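Local structure of protein FLUORESCENT IN BLUE LIGHT, chloroplastic (Arabidopsis thaliana, 4YVO) at residues G59-F62 / L63-Q66; L85-P88 / T89-K92. The protein acts as a negative regulator of tetrapyrrole and chlorophyll biosynthesis in chloroplasts, this chain being the TPR domain that mediates complex formation with glutamyl-tRNA reductase. All blocks are in the same frame, centred on the assembly; numbering follows the deposited sequence.

Contact 1 of 2, residues G59-F62 / L63-Q66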
# COMPACT_ATOMS: atom_id res chain seq x y z
N GLY A 59 1.87 -8.26 10.18
CA GLY A 59 2.54 -7.68 9.03
C GLY A 59 3.25 -6.38 9.37
O GLY A 59 4.42 -6.18 9.02
N LYS A 60 2.55 -5.49 10.07
CA LYS A 60 3.14 -4.21 10.46
C LYS A 60 4.34 -4.40 11.38
O LYS A 60 5.34 -3.68 11.27
CB LYS A 60 2.09 -3.30 11.12
CG LYS A 60 1.03 -2.80 10.14
CD LYS A 60 -0.13 -2.14 10.86
CE LYS A 60 0.13 -0.66 11.12
NZ LYS A 60 -0.22 0.17 9.94
N THR A 61 4.25 -5.37 12.29
CA THR A 61 5.36 -5.65 13.20
C THR A 61 6.58 -6.17 12.44
O THR A 61 7.70 -5.71 12.67
CB THR A 61 4.94 -6.65 14.30
OG1 THR A 61 3.89 -6.07 15.09
CG2 THR A 61 6.12 -6.98 15.20
N PHE A 62 6.38 -7.10 11.52
CA PHE A 62 7.48 -7.58 10.69
C PHE A 62 8.14 -6.41 9.94
O PHE A 62 9.36 -6.34 9.85
CB PHE A 62 7.00 -8.64 9.70
CG PHE A 62 6.84 -10.01 10.29
CD1 PHE A 62 7.86 -10.59 11.04
CD2 PHE A 62 5.68 -10.74 10.08
CE1 PHE A 62 7.71 -11.87 11.58
CE2 PHE A 62 5.52 -12.01 10.62
CZ PHE A 62 6.53 -12.57 11.36
N LEU A 63 7.32 -5.51 9.39
CA LEU A 63 7.83 -4.34 8.69
C LEU A 63 8.69 -3.48 9.60
O LEU A 63 9.80 -3.08 9.23
CB LEU A 63 6.69 -3.48 8.13
CG LEU A 63 6.25 -3.70 6.69
CD1 LEU A 63 5.37 -2.54 6.27
CD2 LEU A 63 7.45 -3.84 5.76
N ARG A 64 8.19 -3.19 10.80
CA ARG A 64 8.91 -2.38 11.77
C ARG A 64 10.24 -3.03 12.15
O ARG A 64 11.20 -2.34 12.48
CB ARG A 64 8.08 -2.17 13.04
CG ARG A 64 6.90 -1.24 12.87
CD ARG A 64 6.40 -0.74 14.24
NE ARG A 64 6.22 -1.83 15.19
CZ ARG A 64 5.12 -2.56 15.29
NH1 ARG A 64 4.10 -2.33 14.47
NH2 ARG A 64 5.04 -3.53 16.19
N ASN A 65 10.28 -4.35 12.11
CA ASN A 65 11.46 -5.10 12.51
C ASN A 65 12.34 -5.50 11.32
O ASN A 65 13.19 -6.38 11.45
CB ASN A 65 11.06 -6.33 13.32
CG ASN A 65 10.52 -5.96 14.69
OD1 ASN A 65 10.91 -4.94 15.27
ND2 ASN A 65 9.63 -6.79 15.22
N GLN A 66 12.13 -4.84 10.19
CA GLN A 66 12.98 -5.02 9.01
C GLN A 66 12.95 -6.47 8.51
O GLN A 66 13.98 -7.03 8.15
CB GLN A 66 14.42 -4.58 9.28
CG GLN A 66 14.60 -3.09 9.54
CD GLN A 66 14.10 -2.66 10.91
OE1 GLN A 66 14.45 -3.26 11.94
NE2 GLN A 66 13.28 -1.61 10.94
O HOH W 1 1.59 -4.01 14.68
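A Schellman motif closes helix 48-64 of the TPR domain, and the last turn leading into it is where Thr61 meets Arg64 and Asn65. Two regular i to i+4 bonds run up to the end: Leu63 N to Gly59 O and Arg64 N to Lys60 O, the latter at 2.9 Å. Asn65 N still reaches Thr61 O at 3.0 Å, but the bond is bent (137°), and the same N-H leans weakly on Phe62 O. Gln66 then takes a positive phi of 60°, the C-prime residue of the motif, with its N bonded to Leu63 O at 3.1 Å; Glu67 N returns to Phe62 O.

On the outer side the guanidinium of Arg64 folds back along the helix. Its chain bends at chi3 (-49°), which brings the flat group over the backbone, with Thr61 CA against one face, off toward the rim. NH2 makes a weak bond to Thr61 OG1, 3.0 Å long and far from straight. A water lying at the guanidinium edge accepts from NH1 at 3.0 Å and is also hydrogen-bonded to Thr61 OG1, so it bridges the Arg64 guanidinium and the hydroxyl that NH2 meets directly. The threonine hydroxyl is bonded to Lys57 O as well. The other branch of Thr61, CG2, packs alongside Asn65, 3.5 Å from ND2, the two side chains pointing the same way.

Around the rest of the turn, the side chain of Phe62 touches Lys70, Ala71 and Glu74 of helix 68-84, and Lys60 touches Phe75 there. Leu63 faces helix 88-104 at Ala100 and Ser101, while Arg104 of that helix bonds to Leu63 O.

Contact 2 of 2, residues L85-P88 / T89-K92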
# COMPACT_ATOMS: atom_id res chain seq x y z
N LEU A 85 -14.04 -10.94 2.41
CA LEU A 85 -15.00 -10.29 3.30
C LEU A 85 -15.67 -9.08 2.66
O LEU A 85 -16.58 -8.49 3.25
CB LEU A 85 -14.32 -9.86 4.60
CG LEU A 85 -13.97 -10.97 5.59
CD1 LEU A 85 -13.11 -10.44 6.73
CD2 LEU A 85 -15.25 -11.60 6.13
N LYS A 86 -15.23 -8.71 1.46
CA LYS A 86 -15.69 -7.50 0.79
C LYS A 86 -15.53 -6.27 1.68
O LYS A 86 -16.45 -5.46 1.84
CB LYS A 86 -17.13 -7.66 0.29
CG LYS A 86 -17.26 -8.74 -0.78
CD LYS A 86 -18.68 -8.78 -1.31
CE LYS A 86 -18.72 -9.36 -2.72
NZ LYS A 86 -20.04 -9.16 -3.36
N ASP A 87 -14.34 -6.13 2.25
CA ASP A 87 -14.01 -5.01 3.12
C ASP A 87 -12.91 -4.19 2.45
O ASP A 87 -11.72 -4.41 2.69
CB ASP A 87 -13.54 -5.52 4.48
CG ASP A 87 -13.42 -4.41 5.52
OD1 ASP A 87 -13.15 -3.24 5.16
OD2 ASP A 87 -13.60 -4.71 6.72
N PRO A 88 -13.31 -3.24 1.59
CA PRO A 88 -12.31 -2.47 0.83
C PRO A 88 -11.42 -1.59 1.70
O PRO A 88 -10.29 -1.30 1.33
CB PRO A 88 -13.18 -1.62 -0.11
CG PRO A 88 -14.52 -1.54 0.58
CD PRO A 88 -14.69 -2.87 1.24
N THR A 89 -11.93 -1.16 2.85
CA THR A 89 -11.12 -0.34 3.75
C THR A 89 -9.92 -1.14 4.26
O THR A 89 -8.79 -0.66 4.26
CB THR A 89 -11.96 0.17 4.93
OG1 THR A 89 -13.07 0.94 4.44
CG2 THR A 89 -11.11 1.05 5.84
N GLU A 90 -10.17 -2.37 4.68
CA GLU A 90 -9.09 -3.23 5.14
C GLU A 90 -8.24 -3.70 3.96
O GLU A 90 -7.03 -3.91 4.11
CB GLU A 90 -9.64 -4.42 5.92
CG GLU A 90 -10.37 -4.02 7.20
CD GLU A 90 -9.54 -3.10 8.07
OE1 GLU A 90 -8.52 -3.56 8.62
OE2 GLU A 90 -9.90 -1.91 8.19
N GLU A 91 -8.86 -3.86 2.80
CA GLU A 91 -8.12 -4.24 1.60
C GLU A 91 -7.04 -3.20 1.28
O GLU A 91 -5.92 -3.56 0.92
CB GLU A 91 -9.07 -4.40 0.40
CG GLU A 91 -8.39 -4.98 -0.81
CD GLU A 91 -9.31 -5.10 -2.01
OE1 GLU A 91 -10.52 -4.81 -1.87
OE2 GLU A 91 -8.82 -5.47 -3.10
N LYS A 92 -7.39 -1.93 1.42
CA LYS A 92 -6.42 -0.87 1.19
C LYS A 92 -5.25 -0.93 2.18
O LYS A 92 -4.11 -0.65 1.80
CB LYS A 92 -7.11 0.51 1.21
CG LYS A 92 -7.99 0.73 -0.02
CD LYS A 92 -8.39 2.18 -0.24
CE LYS A 92 -9.14 2.76 0.93
NZ LYS A 92 -9.44 4.23 0.76
O HOH W 2 -14.72 -1.39 4.08
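Glu91 N bonds to Asp87 O at 2.9 Å and Lys92 N to Pro88 O at 3.0 Å, the first i to i+4 bonds of helix 88-104, starting directly after the turn in which Lys86, at positive phi, completes the Schellman end of helix 68-84. Asp87 is the N-cap. Its CG stands anti to the backbone N (chi1 -170°), which swings the carboxylate over the first turn, where OD1 accepts from Glu90 N at 3.1 Å along a nearly straight N-H (166°). The donor comes in from above the carboxylate plane, 59° out of it.

A water donates to the same OD1 at 2.7 Å and accepts from Thr89 N at 3.1 Å, bridging the cap to a second N-H of the first turn. The side chains of Asp87 and Glu90 lie side by side, pointing the same way. OD2 rests 3.3 Å from Glu90 CG, and the two carboxylates are turned steeply against each other. A bend at chi2 turns the end of Glu90. Pro88 fills the first helical position, where its missing N-H costs no helix bond, and its side chain touches Ile121 of helix 108-125.

Glu91 OE2 hydrogen-bonds Gln83 NE2; Lys92 NZ forms a salt bridge with Glu127 and hydrogen bonds with Ser122 OG and Ser129 O. The capping carboxylate sits at the positive end of the helix dipole, which probably stabilises its charge. Asp87 OD1 and Glu90 OE2 are 4.6 Å apart, and the salt bridge of Glu90 to Lys93 probably eases any repulsion between the acids.

Overall arrangement
Contacts 1 and 2 lie at the two ends of helix 68-84: contact 1 closes helix 48-64, and contact 2, later in the chain, joins the end of helix 68-84 to the start of helix 88-104. Their centres are 21 Å apart and their nearest atoms about 9 Å, so they do not touch. Helix 68-84 begins just after contact 1 and ends at contact 2, and helix 88-104 runs back from contact 2 to pack on Leu63. A Schellman turn occurs in both, and contact 2 also includes the N-cap of the following helix, as the chain passes from TPR 1 to TPR 2. Both lie at the surface of the domain.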